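Local coordinates for peptide synthetase NRPS type II-PCP (Streptomyces verticillus, PDB 4NEO), which is a free-standing type II peptidyl carrier protein, a small helical-bundle member of the phosphopantetheine-attachment family associated with nonribosomal peptide synthetases, at residues R13-E18 / T80-H84. Residues are numbered along the deposited sequence; the frame is centred on the assembly and turned at random.
Sequences RRRALE and TDHVH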
loop_
_atom_site.group_PDB
_atom_site.type_symbol
_atom_site.label_atom_id
_atom_site.label_comp_id
_atom_site.label_asym_id
_atom_site.label_seq_id
_atom_site.Cartn_x
_atom_site.Cartn_y
_atom_site.Cartn_z
ATOM N N ARG A 13 9.898 -3.544 10.674
ATOM C CA ARG A 13 8.443 -3.291 10.778
ATOM C C ARG A 13 7.810 -2.748 9.505
ATOM O O ARG A 13 6.741 -3.242 9.021
ATOM C CB ARG A 13 8.221 -2.348 11.957
ATOM C CG ARG A 13 6.835 -1.769 12.007
ATOM C CD ARG A 13 6.694 -0.879 13.238
ATOM N NE ARG A 13 5.283 -0.520 13.349
ATOM C CZ ARG A 13 4.706 0.024 14.423
ATOM N NH1 ARG A 13 3.390 0.248 14.396
ATOM N NH2 ARG A 13 5.436 0.374 15.477
ATOM N N ARG A 14 8.428 -1.716 8.937
ATOM C CA ARG A 14 7.886 -1.084 7.745
ATOM C C ARG A 14 7.962 -1.994 6.500
ATOM O O ARG A 14 7.015 -2.026 5.726
ATOM C CB ARG A 14 8.605 0.258 7.407
ATOM C CG ARG A 14 7.767 1.193 6.520
ATOM C CD ARG A 14 8.583 2.167 5.647
ATOM N NE ARG A 14 9.314 1.422 4.623
ATOM C CZ ARG A 14 8.967 1.232 3.347
ATOM N NH1 ARG A 14 7.953 1.841 2.739
ATOM N NH2 ARG A 14 9.760 0.465 2.641
ATOM N N ARG A 15 9.095 -2.676 6.284
ATOM C CA ARG A 15 9.204 -3.612 5.140
ATOM C C ARG A 15 8.171 -4.728 5.207
ATOM O O ARG A 15 7.652 -5.111 4.173
ATOM C CB ARG A 15 10.592 -4.247 5.020
ATOM C CG ARG A 15 11.556 -3.263 4.413
ATOM C CD ARG A 15 12.981 -3.779 4.497
ATOM N NE ARG A 15 13.911 -2.890 3.818
ATOM C CZ ARG A 15 15.237 -3.029 3.846
ATOM N NH1 ARG A 15 16.012 -2.159 3.191
ATOM N NH2 ARG A 15 15.799 -4.023 4.535
ATOM N N ALA A 16 7.819 -5.182 6.403
ATOM C CA ALA A 16 6.787 -6.196 6.525
ATOM C C ALA A 16 5.462 -5.660 6.058
ATOM O O ALA A 16 4.740 -6.355 5.325
ATOM C CB ALA A 16 6.668 -6.710 7.949
ATOM N N LEU A 17 5.131 -4.426 6.418
ATOM C CA LEU A 17 3.885 -3.851 5.925
ATOM C C LEU A 17 3.914 -3.672 4.407
ATOM O O LEU A 17 2.934 -3.938 3.709
ATOM C CB LEU A 17 3.595 -2.512 6.616
ATOM C CG LEU A 17 2.323 -1.785 6.128
ATOM C CD1 LEU A 17 1.068 -2.595 6.366
ATOM C CD2 LEU A 17 2.220 -0.471 6.896
ATOM N N GLU A 18 5.029 -3.181 3.905
ATOM C CA GLU A 18 5.187 -2.952 2.491
ATOM C C GLU A 18 4.979 -4.228 1.654
ATOM O O GLU A 18 4.348 -4.161 0.612
ATOM C CB GLU A 18 6.572 -2.379 2.181
ATOM C CG GLU A 18 6.780 -1.956 0.745
ATOM C CD GLU A 18 8.216 -1.484 0.503
ATOM O OE1 GLU A 18 8.484 -0.303 0.634
ATOM O OE2 GLU A 18 9.092 -2.287 0.241
ATOM N N THR A 80 2.706 2.763 1.951
ATOM C CA THR A 80 3.221 2.106 3.146
ATOM C C THR A 80 3.691 3.140 4.163
ATOM O O THR A 80 3.355 3.090 5.357
ATOM C CB THR A 80 4.371 1.133 2.780
ATOM O OG1 THR A 80 3.823 0.090 1.968
ATOM C CG2 THR A 80 4.964 0.504 4.036
ATOM N N ASP A 81 4.487 4.074 3.687
ATOM C CA ASP A 81 5.038 5.106 4.543
ATOM C C ASP A 81 3.942 5.956 5.121
ATOM O O ASP A 81 4.025 6.290 6.289
ATOM C CB ASP A 81 6.058 5.989 3.804
ATOM C CG ASP A 81 7.459 5.313 3.696
ATOM O OD1 ASP A 81 7.636 4.117 4.052
ATOM O OD2 ASP A 81 8.407 5.982 3.247
ATOM N N HIS A 82 2.918 6.300 4.334
ATOM C CA HIS A 82 1.797 7.181 4.752
ATOM C C HIS A 82 0.862 6.450 5.724
ATOM O O HIS A 82 0.138 7.073 6.519
ATOM C CB HIS A 82 0.965 7.564 3.512
ATOM C CG HIS A 82 0.736 9.042 3.284
ATOM N ND1 HIS A 82 1.705 10.005 3.467
ATOM C CD2 HIS A 82 -0.332 9.692 2.750
ATOM C CE1 HIS A 82 1.227 11.189 3.118
ATOM N NE2 HIS A 82 -0.009 11.026 2.679
ATOM N N VAL A 83 0.772 5.128 5.585
ATOM C CA VAL A 83 0.063 4.308 6.560
ATOM C C VAL A 83 0.954 4.096 7.797
ATOM O O VAL A 83 0.496 4.274 8.872
ATOM C CB VAL A 83 -0.402 2.967 5.958
ATOM C CG1 VAL A 83 -0.943 2.050 7.022
ATOM C CG2 VAL A 83 -1.378 3.160 4.807
ATOM N N HIS A 84 2.219 3.711 7.635
ATOM C CA HIS A 84 3.167 3.353 8.764
ATOM C C HIS A 84 3.386 4.467 9.738
ATOM O O HIS A 84 3.774 4.185 10.922
ATOM C CB HIS A 84 4.556 2.788 8.220
ATOM C CG HIS A 84 5.646 2.580 9.265
ATOM N ND1 HIS A 84 5.765 1.427 10.031
ATOM C CD2 HIS A 84 6.707 3.361 9.610
ATOM C CE1 HIS A 84 6.829 1.530 10.818
ATOM N NE2 HIS A 84 7.419 2.688 10.582
HETATM O O HOH W 1 3.576 -0.937 10.658
#
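Arg14 bridges two carboxylates, one from each helix. Its NH1 donates to Asp81 OD1 at 2.6 Å, a salt bridge between the helices, while NH2 forms a very short 2.5 Å salt bridge with Glu18 OE1, one turn further along its own helix. Nearby, one water lies 3.2 Å from Arg13 NE, whose hydrogen it accepts, and 3.3 Å from His84 ND1. The aliphatic part of Arg14 covers the imidazole: CG sits 3.9 Å from the His84 ring centroid in a CH-pi contact, while Arg13 CD approaches the ring edge, 3.4 Å from CE1 of His84. Deeper in, Leu17 CD2 packs 4.0 Å from Val83 CG1, and Leu17 CG lies 4.1 Å from Thr80 CG2. Thr80 OG1, hydrogen-bonded to the Val76 carbonyl, rests 3.4 Å from Glu18 CA, where the CA atoms of Glu18 and Thr80 are 5.5 Å apart. The segment axes approach to 9.8 Å at 122°, and the contact joins the long first helix, 7-28, to the last, 76-86, of the carrier-protein bundle. Charge pairing at the partly exposed margin thus borders a small apolar centre; Arg14 pairs with carboxylates through its guanidinium and covers the His84 ring with its methylenes.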